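Local coordinates for protein 4-hydroxybenzoyl-CoA thioesterase (Pseudomonas sp. CBS3, PDB 1LO7) that hydrolyses 4-hydroxybenzoyl-CoA to 4-hydroxybenzoate and coenzyme A, the last step in the breakdown of 4-chlorobenzoate to 4-hydroxybenzoate, at residues S4-Q9 and V77-T82; W30-S35 and E115-A120; C64-V69 and L109-D114. All coordinates share one frame; numbering follows the deposited sequence. Where two conformers were deposited one is given.

Contact 1: S4-Q9 and V77-T82; sequences SITMQQ and VLTIET
Thr-6 and Thr-79 meet methyl to methyl on the outer face of the sheet, CG2 of Thr-6 lying 3.6 Å from CG2 of Thr-79. Both threonines hold CG2 anti to the backbone N, and the two side chains cross obliquely. Beside them Gln-8 has CG anti to the carbonyl carbon (chi1 -63°) and an extended chain beyond it. Gln-8 OE1 lies 3.2 Å from Thr-79 OG1, a weak polar contact. The same Gln-8 OE1 is 3.8 Å from Val-77 CG1, a methyl. The exposed Glu-81 completes this row.

The other face carries Ile-5, Met-7, Gln-9, Leu-78, Ile-80 and Thr-82. Across the strands Met-7 CG comes to 4.4 Å from Ile-80 CB, a loose apolar touch, while Ile-5 leans away to pack on Tyr-38 of helix 25-41. The hydroxyl of the buried Thr-82 is bonded to His-96 on strand 91-101.

Three hydrogen-bonded pairs, Ile-5 with Thr-82, Met-7 with Ile-80 and Gln-9 with Leu-78, fix the register. The shortest of their bonds joins Ile-80 N to Met-7 O at 2.7 Å and is nearly straight. This antiparallel pairing, with threonines, Gln-8 and Glu-81 on one face and mostly apolar side chains, along with Gln-9 and Thr-82, on the face toward helix 25-41, belongs to the hot dog fold, in which a curved sheet wraps a central helix.

Contact 2: W30-S35 and E115-A120; sequences WLDAAS and EIRVFA. With 4CO (4-hydroxyphenacyl coenzyme A), chain B.
Asp-32 and Arg-117 form a salt bridge that ties helix 25-41 to strand 107-123. The guanidinium grips one carboxylate oxygen end-on: NH2 of Arg-117 lies 2.9 Å from Asp-32 OD1 and NH1 3.0 Å from the same Asp-32 OD1. The NH2 bond uses the anti lone pair, whereas NH1 meets the oxygen nearly along its C-O axis. Carboxylate and guanidinium are almost coplanar, their planes 19° apart. Asp-32 holds CG anti to the backbone N, beside the carbonyl carbon (chi1 -163°), and from there OD1 reaches the arginine.

A second salt bridge lies within the strand. Arg-117 NE and NH2 both reach Glu-115 OE1 side-on, each at 2.8 Å. Unlike the grip on Asp-32, these two nitrogens come from above the Glu-115 carboxylate plane, on one face of it. Two acidic groups thus share one guanidinium, which would probably offset the like charges of their oxygens. NH1 has a further acceptor in Thr-59 O, and His-96 also bonds to Glu-115 OE1.

In the hot dog fold this is the interface where the central helix lies against the concave side of the sheet, here made ionic beside the ligand. The phenacyl ring approaches the arginine's edge, C6B lying 3.6 Å from Arg-117 NH1. Trp-23 of the second subunit bonds to Asp-32 OD2.

Close contacts without a hydrogen bond between the two segments complete the joint. Ser-35 OG sits 3.2 Å above one face of the Arg-117 guanidinium, offset toward the rim, and is itself bonded to Gln-94. Leu-31 CB rests 3.6 Å from Glu-115 OE2.

Contact 3: C64-V69 and L109-D114; sequences CNASFV and LVMRAD. With 4CO (4-hydroxyphenacyl coenzyme A), chain C; EDO (1,2-ethanediol), chain D; EDO (1,2-ethanediol), chain E.
Phe-68 and Met-111 lie side by side and point the same way, in the closely packed part of this contact. The thioether chain of Met-111 folds back on itself, with CG in the crowded position between backbone N and carbonyl carbon (chi1 71°) and further bends at chi2 and chi3. This brings the methyl CE of Met-111 to 3.4 Å from Phe-68 CE2, obliquely to the ring. Ala-66 and Ala-113 sit on the same face, their CB atoms 4.0 Å apart, and Leu-31 and Tyr-27 of helix 25-41 cover Met-111. An alanine in place of Phe-68 would probably open a gap beside the Met-111 methyl, leaving it less restrained, and deprive the pantetheine C3P of its ring contact.

The strands are antiparallel neighbours of the hot dog sheet, which runs on into the second subunit through Cys-64, Ala-66 and Ser-67. A classic beta bulge interrupts strand 107-123, where Val-110 and Met-111 both face Val-98 of strand 91-101.

The opposite face is polar and looser. Asn-65, Ser-67, Arg-112 and Asp-114 line it, and a 1,2-ethanediol, probably from the crystallisation liquor, bonds through O2 to Asn-65 OD1 and, in one conformer of Ser-67, to its OG. Arg-112 bends away to Ser-97, while Asp-114 forms a salt bridge with Arg-95. At the end of the contact the exposed Val-69 meets Leu-109, CG2 to CD2 at 3.9 Å. There the coenzyme A amide N8P makes a weak hydrogen bond, 3.0 Å long, to Phe-68 O.

How the contacts relate
Helix 25-41 is the common element, for contact 2 sits on it and both strand pairings send side chains against it. Contact 1 reaches it through Met-7, whose SD lies 3.7 Å from Ala-34 CA, and through Leu-78, whose CD1 lies 3.7 Å from Trp-30 CZ3. Contact 3 reaches it where one conformer of Leu-31 packs on Ala-113. Contacts 2 and 3 also share strand 107-123; their ligands are separate molecules, the one at contact 3 also bound by the second subunit. The side chain of Phe-68 lies about 11 Å from that of the active-site Asp-17. Contact 1 stands farther back, the side chain of Leu-78 about 10 Å from a bound ligand.

Contact 1: S4-Q9 and V77-T82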
loop_
_atom_site.group_PDB
_atom_site.type_symbol
_atom_site.label_atom_id
_atom_site.label_comp_id
_atom_site.label_asym_id
_atom_site.label_seq_id
_atom_site.Cartn_x
_atom_site.Cartn_y
_atom_site.Cartn_z
ATOM N N SER A 4 -12.806 -7.701 -24.300
ATOM C CA SER A 4 -12.887 -7.087 -22.994
ATOM C C SER A 4 -12.991 -8.110 -21.856
ATOM O O SER A 4 -13.706 -9.100 -21.914
ATOM C CB SER A 4 -14.117 -6.176 -23.086
ATOM O OG SER A 4 -14.445 -5.615 -21.856
ATOM N N ILE A 5 -12.252 -7.876 -20.800
ATOM C CA ILE A 5 -12.298 -8.763 -19.657
ATOM C C ILE A 5 -12.808 -7.938 -18.475
ATOM O O ILE A 5 -12.399 -6.789 -18.260
ATOM C CB ILE A 5 -10.907 -9.347 -19.331
ATOM C CG1 ILE A 5 -10.382 -10.164 -20.522
ATOM C CG2 ILE A 5 -10.880 -10.185 -18.038
ATOM C CD1 ILE A 5 -11.135 -11.487 -20.728
ATOM N N THR A 6 -13.687 -8.522 -17.690
ATOM C CA THR A 6 -14.187 -7.767 -16.570
ATOM C C THR A 6 -13.842 -8.441 -15.284
ATOM O O THR A 6 -13.769 -9.674 -15.189
ATOM C CB THR A 6 -15.724 -7.729 -16.650
ATOM O OG1 THR A 6 -16.135 -6.892 -17.708
ATOM C CG2 THR A 6 -16.251 -7.170 -15.342
ATOM N N MET A 7 -13.629 -7.616 -14.271
ATOM C CA MET A 7 -13.342 -8.110 -12.932
ATOM C C MET A 7 -13.912 -7.171 -11.907
ATOM O O MET A 7 -14.108 -5.991 -12.172
ATOM C CB MET A 7 -11.892 -8.489 -12.596
ATOM C CG MET A 7 -10.986 -7.297 -12.535
ATOM S SD MET A 7 -9.359 -7.738 -11.866
ATOM C CE MET A 7 -9.744 -8.059 -10.139
ATOM N N GLN A 8 -14.175 -7.728 -10.754
ATOM C CA GLN A 8 -14.730 -6.971 -9.650
ATOM C C GLN A 8 -13.706 -6.727 -8.575
ATOM O O GLN A 8 -12.748 -7.505 -8.393
ATOM C CB GLN A 8 -15.972 -7.641 -9.085
ATOM C CG GLN A 8 -17.084 -7.681 -10.157
ATOM C CD GLN A 8 -18.484 -7.773 -9.588
ATOM O OE1 GLN A 8 -19.316 -6.904 -9.868
ATOM N NE2 GLN A 8 -18.752 -8.824 -8.809
ATOM N N GLN A 9 -13.923 -5.617 -7.860
ATOM C CA GLN A 9 -13.037 -5.227 -6.790
ATOM C C GLN A 9 -13.806 -4.540 -5.633
ATOM O O GLN A 9 -14.465 -3.504 -5.811
ATOM C CB GLN A 9 -11.873 -4.382 -7.353
ATOM C CG GLN A 9 -10.954 -3.904 -6.213
ATOM C CD GLN A 9 -10.302 -5.086 -5.533
ATOM O OE1 GLN A 9 -9.702 -5.892 -6.239
ATOM N NE2 GLN A 9 -10.470 -5.241 -4.202
ATOM N N VAL A 77 -18.705 -1.996 -4.525
ATOM C CA VAL A 77 -18.148 -3.031 -5.347
ATOM C C VAL A 77 -17.915 -2.418 -6.725
ATOM O O VAL A 77 -18.869 -2.037 -7.389
ATOM C CB VAL A 77 -19.058 -4.261 -5.435
ATOM C CG1 VAL A 77 -18.546 -5.199 -6.526
ATOM C CG2 VAL A 77 -19.053 -4.961 -4.083
ATOM N N LEU A 78 -16.648 -2.329 -7.130
ATOM C CA LEU A 78 -16.338 -1.777 -8.415
ATOM C C LEU A 78 -16.286 -2.851 -9.482
ATOM O O LEU A 78 -15.905 -3.996 -9.231
ATOM C CB LEU A 78 -14.953 -1.092 -8.398
ATOM C CG LEU A 78 -14.743 -0.042 -7.313
ATOM C CD1 LEU A 78 -13.269 0.342 -7.332
ATOM C CD2 LEU A 78 -15.537 1.202 -7.664
ATOM N N THR A 79 -16.648 -2.441 -10.707
ATOM C CA THR A 79 -16.573 -3.327 -11.821
ATOM C C THR A 79 -15.553 -2.706 -12.759
ATOM O O THR A 79 -15.698 -1.531 -13.125
ATOM C CB THR A 79 -17.919 -3.520 -12.516
ATOM O OG1 THR A 79 -18.739 -4.285 -11.670
ATOM C CG2 THR A 79 -17.677 -4.318 -13.778
ATOM N N ILE A 80 -14.509 -3.467 -13.079
ATOM C CA ILE A 80 -13.483 -2.968 -13.981
ATOM C C ILE A 80 -13.546 -3.698 -15.355
ATOM O O ILE A 80 -13.555 -4.938 -15.397
ATOM C CB ILE A 80 -12.097 -3.115 -13.370
ATOM C CG1 ILE A 80 -12.142 -2.602 -11.928
ATOM C CG2 ILE A 80 -11.081 -2.355 -14.253
ATOM C CD1 ILE A 80 -10.777 -2.663 -11.250
ATOM N N GLU A 81 -13.606 -2.939 -16.452
ATOM C CA GLU A 81 -13.632 -3.509 -17.803
ATOM C C GLU A 81 -12.337 -3.104 -18.486
ATOM O O GLU A 81 -12.005 -1.931 -18.556
ATOM C CB GLU A 81 -14.870 -3.021 -18.560
ATOM C CG GLU A 81 -15.026 -3.680 -19.921
ATOM C CD GLU A 81 -16.420 -3.501 -20.438
ATOM O OE1 GLU A 81 -17.320 -3.141 -19.708
ATOM O OE2 GLU A 81 -16.580 -3.838 -21.701
ATOM N N THR A 82 -11.588 -4.110 -18.933
ATOM C CA THR A 82 -10.298 -3.902 -19.548
ATOM C C THR A 82 -10.208 -4.486 -20.963
ATOM O O THR A 82 -10.652 -5.596 -21.231
ATOM C CB THR A 82 -9.218 -4.617 -18.667
ATOM O OG1 THR A 82 -9.234 -4.073 -17.358
ATOM C CG2 THR A 82 -7.809 -4.468 -19.246
#

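Contact 2: W30-S35 and E115-A120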
loop_
_atom_site.group_PDB
_atom_site.type_symbol
_atom_site.label_atom_id
_atom_site.label_comp_id
_atom_site.label_asym_id
_atom_site.label_seq_id
_atom_site.Cartn_x
_atom_site.Cartn_y
_atom_site.Cartn_z
ATOM N N TRP A 30 -5.493 -1.416 -8.363
ATOM C CA TRP A 30 -6.529 -2.222 -8.994
ATOM C C TRP A 30 -6.382 -2.303 -10.527
ATOM O O TRP A 30 -6.667 -3.375 -11.156
ATOM C CB TRP A 30 -7.934 -1.779 -8.558
ATOM C CG TRP A 30 -8.091 -1.850 -7.078
ATOM C CD1 TRP A 30 -7.566 -2.790 -6.241
ATOM C CD2 TRP A 30 -8.816 -0.930 -6.269
ATOM N NE1 TRP A 30 -7.926 -2.503 -4.935
ATOM C CE2 TRP A 30 -8.680 -1.349 -4.934
ATOM C CE3 TRP A 30 -9.531 0.242 -6.549
ATOM C CZ2 TRP A 30 -9.281 -0.622 -3.909
ATOM C CZ3 TRP A 30 -10.125 0.938 -5.534
ATOM C CH2 TRP A 30 -9.990 0.514 -4.218
ATOM N N LEU A 31 -5.970 -1.176 -11.135
ATOM C CA LEU A 31 -5.755 -1.145 -12.581
ATOM C C LEU A 31 -4.648 -2.141 -12.936
ATOM O O LEU A 31 -4.734 -2.881 -13.886
ATOM C CB LEU A 31 -5.380 0.271 -13.071
ATOM C CG LEU A 31 -6.580 1.058 -13.621
ATOM C CD1 LEU A 31 -7.887 0.574 -13.019
ATOM C CD2 LEU A 31 -6.396 2.557 -13.416
ATOM N N ASP A 32 -3.590 -2.181 -12.107
ATOM C CA ASP A 32 -2.491 -3.122 -12.360
ATOM C C ASP A 32 -2.956 -4.576 -12.258
ATOM O O ASP A 32 -2.539 -5.452 -13.051
ATOM C CB ASP A 32 -1.283 -2.847 -11.453
ATOM C CG ASP A 32 -0.073 -3.531 -12.019
ATOM O OD1 ASP A 32 0.311 -3.288 -13.152
ATOM O OD2 ASP A 32 0.521 -4.388 -11.211
ATOM N N ALA A 33 -3.845 -4.860 -11.290
ATOM C CA ALA A 33 -4.330 -6.234 -11.166
ATOM C C ALA A 33 -5.230 -6.542 -12.363
ATOM O O ALA A 33 -5.218 -7.639 -12.940
ATOM C CB ALA A 33 -5.132 -6.389 -9.862
ATOM N N ALA A 34 -6.045 -5.543 -12.761
ATOM C CA ALA A 34 -6.946 -5.794 -13.903
ATOM C C ALA A 34 -6.123 -5.991 -15.194
ATOM O O ALA A 34 -6.478 -6.746 -16.074
ATOM C CB ALA A 34 -7.914 -4.633 -14.093
ATOM N N SER A 35 -5.007 -5.273 -15.325
ATOM C CA SER A 35 -4.146 -5.407 -16.521
ATOM C C SER A 35 -3.611 -6.842 -16.675
ATOM O O SER A 35 -3.597 -7.448 -17.758
ATOM C CB SER A 35 -2.949 -4.450 -16.381
ATOM O OG SER A 35 -1.943 -4.711 -17.366
ATOM N N GLU A 115 -3.711 3.107 -20.184
ATOM C CA GLU A 115 -2.333 2.805 -19.824
ATOM C C GLU A 115 -1.551 2.384 -21.049
ATOM O O GLU A 115 -2.065 1.615 -21.859
ATOM C CB GLU A 115 -2.249 1.615 -18.804
ATOM C CG GLU A 115 -2.927 1.924 -17.449
ATOM C CD GLU A 115 -2.784 0.758 -16.509
ATOM O OE1 GLU A 115 -2.813 -0.391 -16.869
ATOM O OE2 GLU A 115 -2.663 1.109 -15.250
ATOM N N ILE A 116 -0.327 2.863 -21.145
ATOM C CA ILE A 116 0.522 2.459 -22.244
ATOM C C ILE A 116 1.586 1.572 -21.615
ATOM O O ILE A 116 2.319 2.000 -20.731
ATOM C CB ILE A 116 1.145 3.595 -23.033
ATOM C CG1 ILE A 116 0.011 4.518 -23.573
ATOM C CG2 ILE A 116 1.992 2.968 -24.153
ATOM C CD1 ILE A 116 0.482 5.563 -24.596
ATOM N N ARG A 117 1.647 0.308 -22.038
ATOM C CA ARG A 117 2.614 -0.600 -21.473
ATOM C C ARG A 117 3.403 -1.294 -22.572
ATOM O O ARG A 117 3.124 -1.145 -23.787
ATOM C CB ARG A 117 1.850 -1.670 -20.680
ATOM C CG ARG A 117 1.248 -1.175 -19.346
ATOM C CD ARG A 117 0.295 -2.214 -18.778
ATOM N NE ARG A 117 -0.443 -1.805 -17.566
ATOM C CZ ARG A 117 -0.059 -2.115 -16.326
ATOM N NH1 ARG A 117 1.078 -2.797 -16.055
ATOM N NH2 ARG A 117 -0.857 -1.723 -15.328
ATOM N N VAL A 118 4.384 -2.075 -22.133
ATOM C CA VAL A 118 5.204 -2.833 -23.078
ATOM C C VAL A 118 5.559 -4.122 -22.443
ATOM O O VAL A 118 5.598 -4.212 -21.218
ATOM C CB VAL A 118 6.516 -2.149 -23.350
ATOM C CG1 VAL A 118 6.295 -0.792 -23.995
ATOM C CG2 VAL A 118 7.377 -2.056 -22.089
ATOM N N PHE A 119 5.812 -5.135 -23.289
ATOM C CA PHE A 119 6.285 -6.435 -22.813
ATOM C C PHE A 119 7.761 -6.202 -22.625
ATOM O O PHE A 119 8.363 -5.543 -23.437
ATOM C CB PHE A 119 6.050 -7.587 -23.783
ATOM C CG PHE A 119 4.617 -8.059 -23.675
ATOM C CD1 PHE A 119 4.251 -9.037 -22.755
ATOM C CD2 PHE A 119 3.632 -7.492 -24.483
ATOM C CE1 PHE A 119 2.935 -9.481 -22.678
ATOM C CE2 PHE A 119 2.307 -7.924 -24.408
ATOM C CZ PHE A 119 1.960 -8.914 -23.490
ATOM N N ALA A 120 8.346 -6.685 -21.536
ATOM C CA ALA A 120 9.742 -6.388 -21.381
ATOM C C ALA A 120 10.518 -7.534 -20.795
ATOM O O ALA A 120 9.969 -8.498 -20.286
ATOM C CB ALA A 120 9.920 -5.186 -20.442
HETATM N N1A 4CO B . 4.273 7.606 -24.135
HETATM C C2A 4CO B . 3.921 6.729 -25.123
HETATM N N3A 4CO B . 4.592 5.687 -25.538
HETATM C C4A 4CO B . 5.741 5.514 -24.849
HETATM C C5A 4CO B . 6.229 6.325 -23.840
HETATM C C6A 4CO B . 5.437 7.422 -23.465
HETATM N N6A 4CO B . 5.786 8.260 -22.512
HETATM N N7A 4CO B . 7.454 5.858 -23.372
HETATM C C8A 4CO B . 7.702 4.773 -24.118
HETATM N N9A 4CO B . 6.713 4.538 -25.036
HETATM C C1D 4CO B . 6.674 3.507 -26.078
HETATM C C2D 4CO B . 7.676 3.794 -27.192
HETATM O O2D 4CO B . 7.186 4.779 -28.105
HETATM C C3D 4CO B . 7.712 2.426 -27.851
HETATM O O3D 4CO B . 6.477 2.142 -28.457
HETATM P P3D 4CO B . 6.373 1.601 -29.938
HETATM O O7A 4CO B . 6.448 2.759 -30.806
HETATM O O8A 4CO B . 7.455 0.647 -30.200
HETATM O O9A 4CO B . 4.996 0.894 -30.066
HETATM C C4D 4CO B . 7.767 1.559 -26.597
HETATM O O4D 4CO B . 7.182 2.360 -25.524
HETATM C C5D 4CO B . 9.101 0.993 -26.209
HETATM O O5D 4CO B . 9.923 2.080 -25.778
HETATM P P1A 4CO B . 11.395 2.186 -26.361
HETATM O O1A 4CO B . 11.844 3.505 -25.887
HETATM O O2A 4CO B . 11.432 2.060 -27.800
HETATM O O3A 4CO B . 12.243 1.049 -25.808
HETATM P P2A 4CO B . 13.161 0.954 -24.497
HETATM O O4A 4CO B . 13.563 -0.465 -24.386
HETATM O O5A 4CO B . 14.346 1.784 -24.705
HETATM O O6A 4CO B . 12.469 1.634 -23.168
HETATM C CBP 4CO B . 11.504 1.040 -21.122
HETATM C CCP 4CO B . 11.335 0.997 -22.643
HETATM C CDP 4CO B . 12.810 0.355 -20.688
HETATM C CEP 4CO B . 10.282 0.430 -20.447
HETATM C CAP 4CO B . 11.768 2.475 -20.635
HETATM O OAP 4CO B . 10.705 3.338 -21.045
HETATM C C9P 4CO B . 11.636 2.566 -19.116
HETATM O O9P 4CO B . 12.425 1.987 -18.399
HETATM N N8P 4CO B . 10.490 3.280 -18.587
HETATM C C7P 4CO B . 10.339 3.100 -17.138
HETATM C C6P 4CO B . 9.429 1.909 -16.800
HETATM C C5P 4CO B . 9.025 2.004 -15.324
HETATM O O5P 4CO B . 9.848 2.059 -14.417
HETATM N N4P 4CO B . 7.594 1.993 -15.134
HETATM C C3P 4CO B . 7.144 2.202 -13.765
HETATM C C2P 4CO B . 7.346 0.973 -12.919
HETATM S S1P 4CO B . 7.099 -0.578 -13.784
HETATM O O1B 4CO B . 4.696 -1.534 -11.790
HETATM C C1B 4CO B . 5.492 -2.199 -12.429
HETATM C C2B 4CO B . 5.016 -3.344 -13.215
HETATM C C3B 4CO B . 5.956 -4.116 -13.940
HETATM C C4B 4CO B . 5.522 -5.218 -14.672
HETATM C C5B 4CO B . 4.157 -5.571 -14.660
HETATM O O2B 4CO B . 3.706 -6.721 -15.341
HETATM C C6B 4CO B . 3.219 -4.772 -13.947
HETATM C C7B 4CO B . 3.654 -3.649 -13.217
HETATM C CB 4CO B . 6.932 -1.845 -12.465
#

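Contact 3: C64-V69 and L109-D114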
loop_
_atom_site.group_PDB
_atom_site.type_symbol
_atom_site.label_atom_id
_atom_site.label_comp_id
_atom_site.label_asym_id
_atom_site.label_seq_id
_atom_site.Cartn_x
_atom_site.Cartn_y
_atom_site.Cartn_z
ATOM N N CYS A 64 0.484 6.976 -18.680
ATOM C CA CYS A 64 -0.896 6.762 -18.258
ATOM C C CYS A 64 -1.727 8.045 -18.356
ATOM O O CYS A 64 -1.251 9.129 -18.079
ATOM C CB CYS A 64 -1.038 6.293 -16.794
ATOM S SG CYS A 64 -2.807 5.978 -16.355
ATOM N N ASN A 65 -2.984 7.919 -18.726
ATOM C CA ASN A 65 -3.878 9.062 -18.759
ATOM C C ASN A 65 -5.098 8.583 -18.026
ATOM O O ASN A 65 -5.778 7.677 -18.488
ATOM C CB ASN A 65 -4.249 9.554 -20.192
ATOM C CG ASN A 65 -5.158 10.775 -20.130
ATOM O OD1 ASN A 65 -5.881 11.035 -19.149
ATOM N ND2 ASN A 65 -5.114 11.548 -21.207
ATOM N N ALA A 66 -5.366 9.177 -16.889
ATOM C CA ALA A 66 -6.478 8.800 -16.061
ATOM C C ALA A 66 -7.386 9.979 -15.700
ATOM O O ALA A 66 -6.953 11.114 -15.554
ATOM C CB ALA A 66 -5.909 8.259 -14.747
ATOM N N SER A 67 -8.656 9.654 -15.522
ATOM C CA SER A 67 -9.644 10.635 -15.098
ATOM C C SER A 67 -10.498 10.034 -14.006
ATOM O O SER A 67 -10.870 8.863 -14.056
ATOM C CB SER A 67 -10.474 11.136 -16.262
ATOM O OG SER A 67 -9.600 11.689 -17.229
ATOM N N PHE A 68 -10.808 10.825 -12.975
ATOM C CA PHE A 68 -11.610 10.399 -11.815
ATOM C C PHE A 68 -12.909 11.162 -11.864
ATOM O O PHE A 68 -12.961 12.376 -11.647
ATOM C CB PHE A 68 -10.825 10.660 -10.518
ATOM C CG PHE A 68 -9.464 10.030 -10.566
ATOM C CD1 PHE A 68 -8.368 10.719 -11.093
ATOM C CD2 PHE A 68 -9.262 8.728 -10.097
ATOM C CE1 PHE A 68 -7.091 10.143 -11.130
ATOM C CE2 PHE A 68 -7.995 8.129 -10.152
ATOM C CZ PHE A 68 -6.896 8.841 -10.654
ATOM N N VAL A 69 -13.958 10.417 -12.178
ATOM C CA VAL A 69 -15.275 10.978 -12.399
ATOM C C VAL A 69 -16.182 11.214 -11.204
ATOM O O VAL A 69 -16.862 12.240 -11.083
ATOM C CB VAL A 69 -15.918 10.167 -13.515
ATOM C CG1 VAL A 69 -17.222 10.839 -13.846
ATOM C CG2 VAL A 69 -15.002 10.166 -14.743
ATOM N N LEU A 109 -20.101 5.715 -13.895
ATOM C CA LEU A 109 -18.685 5.624 -14.213
ATOM C C LEU A 109 -17.956 6.263 -13.050
ATOM O O LEU A 109 -18.332 7.351 -12.610
ATOM C CB LEU A 109 -18.425 6.371 -15.542
ATOM C CG LEU A 109 -16.963 6.585 -15.875
ATOM C CD1 LEU A 109 -16.325 5.265 -16.282
ATOM C CD2 LEU A 109 -16.834 7.580 -17.029
ATOM N N VAL A 110 -16.941 5.587 -12.506
ATOM C CA VAL A 110 -16.159 6.083 -11.369
ATOM C C VAL A 110 -14.836 6.680 -11.823
ATOM O O VAL A 110 -14.453 7.807 -11.469
ATOM C CB VAL A 110 -15.934 4.996 -10.281
ATOM C CG1 VAL A 110 -14.953 5.491 -9.235
ATOM C CG2 VAL A 110 -17.243 4.670 -9.578
ATOM N N MET A 111 -14.109 5.896 -12.622
ATOM C CA MET A 111 -12.843 6.384 -13.137
ATOM C C MET A 111 -12.457 5.626 -14.400
ATOM O O MET A 111 -13.025 4.574 -14.718
ATOM C CB MET A 111 -11.705 6.437 -12.076
ATOM C CG MET A 111 -11.169 5.094 -11.638
ATOM S SD MET A 111 -9.804 4.470 -12.641
ATOM C CE MET A 111 -8.391 5.593 -12.457
ATOM N N ARG A 112 -11.509 6.178 -15.128
ATOM C CA ARG A 112 -11.070 5.504 -16.345
ATOM C C ARG A 112 -9.595 5.778 -16.564
ATOM O O ARG A 112 -9.092 6.838 -16.164
ATOM C CB ARG A 112 -11.872 5.993 -17.559
ATOM C CG ARG A 112 -11.376 5.349 -18.866
ATOM C CD ARG A 112 -12.313 5.554 -20.081
ATOM N NE ARG A 112 -13.562 4.751 -20.111
ATOM C CZ ARG A 112 -14.827 5.231 -20.195
ATOM N NH1 ARG A 112 -15.105 6.532 -20.279
ATOM N NH2 ARG A 112 -15.826 4.354 -20.226
ATOM N N ALA A 113 -8.889 4.825 -17.193
ATOM C CA ALA A 113 -7.504 5.089 -17.451
ATOM C C ALA A 113 -7.059 4.375 -18.736
ATOM O O ALA A 113 -7.501 3.253 -19.003
ATOM C CB ALA A 113 -6.600 4.610 -16.301
ATOM N N ASP A 114 -6.212 5.059 -19.511
ATOM C CA ASP A 114 -5.622 4.493 -20.700
ATOM C C ASP A 114 -4.162 4.358 -20.310
ATOM O O ASP A 114 -3.452 5.363 -20.109
ATOM C CB ASP A 114 -5.714 5.381 -21.924
ATOM C CG ASP A 114 -7.075 5.271 -22.527
ATOM O OD1 ASP A 114 -7.843 4.386 -22.255
ATOM O OD2 ASP A 114 -7.355 6.213 -23.375
HETATM N N1A 4CO C . -9.919 16.827 -16.646
HETATM C C2A 4CO C . -9.670 18.148 -16.400
HETATM N N3A 4CO C . -10.280 18.928 -15.546
HETATM C C4A 4CO C . -11.237 18.273 -14.855
HETATM C C5A 4CO C . -11.607 16.948 -15.006
HETATM C C6A 4CO C . -10.894 16.192 -15.950
HETATM N N6A 4CO C . -11.143 14.920 -16.178
HETATM N N7A 4CO C . -12.648 16.618 -14.143
HETATM C C8A 4CO C . -12.908 17.756 -13.486
HETATM N N9A 4CO C . -12.102 18.786 -13.895
HETATM C C1D 4CO C . -12.150 20.190 -13.477
HETATM C C2D 4CO C . -13.383 20.901 -14.027
HETATM O O2D 4CO C . -13.208 21.282 -15.394
HETATM C C3D 4CO C . -13.386 22.125 -13.128
HETATM O O3D 4CO C . -12.272 22.936 -13.403
HETATM P P3D 4CO C . -12.404 24.496 -13.622
HETATM O O7A 4CO C . -12.790 24.687 -15.005
HETATM O O8A 4CO C . -13.394 25.051 -12.693
HETATM O O9A 4CO C . -11.006 25.111 -13.341
HETATM C C4D 4CO C . -13.083 21.443 -11.797
HETATM O O4D 4CO C . -12.395 20.197 -12.127
HETATM C C5D 4CO C . -14.233 21.217 -10.862
HETATM O O5D 4CO C . -15.077 20.222 -11.448
HETATM P P1A 4CO C . -16.638 20.501 -11.507
HETATM O O1A 4CO C . -17.138 19.403 -12.349
HETATM O O2A 4CO C . -16.948 21.808 -12.039
HETATM O O3A 4CO C . -17.214 20.463 -10.099
HETATM P P2A 4CO C . -17.832 19.258 -9.239
HETATM O O4A 4CO C . -18.029 19.793 -7.875
HETATM O O5A 4CO C . -19.125 18.898 -9.817
HETATM O O6A 4CO C . -16.974 17.860 -9.371
HETATM C CBP 4CO C . -15.553 16.482 -8.125
HETATM C CCP 4CO C . -15.689 17.845 -8.807
HETATM C CDP 4CO C . -16.654 16.275 -7.070
HETATM C CEP 4CO C . -14.156 16.335 -7.536
HETATM C CAP 4CO C . -15.884 15.340 -9.099
HETATM O OAP 4CO C . -15.038 15.410 -10.248
HETATM C C9P 4CO C . -15.462 13.991 -8.520
HETATM O O9P 4CO C . -16.015 13.550 -7.534
HETATM N N8P 4CO C . -14.327 13.327 -9.132
HETATM C C7P 4CO C . -13.868 12.172 -8.352
HETATM C C6P 4CO C . -12.772 12.557 -7.347
HETATM C C5P 4CO C . -12.094 11.278 -6.844
HETATM O O5P 4CO C . -12.719 10.363 -6.317
HETATM N N4P 4CO C . -10.664 11.289 -7.036
HETATM C C3P 4CO C . -9.976 10.054 -6.691
HETATM C C2P 4CO C . -9.854 9.882 -5.200
HETATM S S1P 4CO C . -9.602 11.407 -4.292
HETATM O O1B 4CO C . -6.750 10.421 -3.044
HETATM C C1B 4CO C . -7.571 11.199 -2.594
HETATM C C2B 4CO C . -7.129 12.488 -2.048
HETATM C C3B 4CO C . -8.096 13.375 -1.516
HETATM C C4B 4CO C . -7.688 14.592 -0.975
HETATM C C5B 4CO C . -6.316 14.915 -0.937
HETATM O O2B 4CO C . -5.877 16.113 -0.334
HETATM C C6B 4CO C . -5.358 14.026 -1.498
HETATM C C7B 4CO C . -5.769 12.800 -2.057
HETATM C CB 4CO C . -9.021 10.887 -2.628
HETATM C C1 EDO D . -9.725 8.437 -20.784
HETATM O O1 EDO D . -10.377 9.669 -21.051
HETATM C C2 EDO D . -8.953 8.548 -19.493
HETATM O O2 EDO D . -8.711 9.912 -19.168
HETATM C C1 EDO E . -16.583 14.550 -13.356
HETATM O O1 EDO E . -17.542 14.569 -12.332
HETATM C C2 EDO E . -15.910 15.904 -13.532
HETATM O O2 EDO E . -16.137 16.786 -12.435
#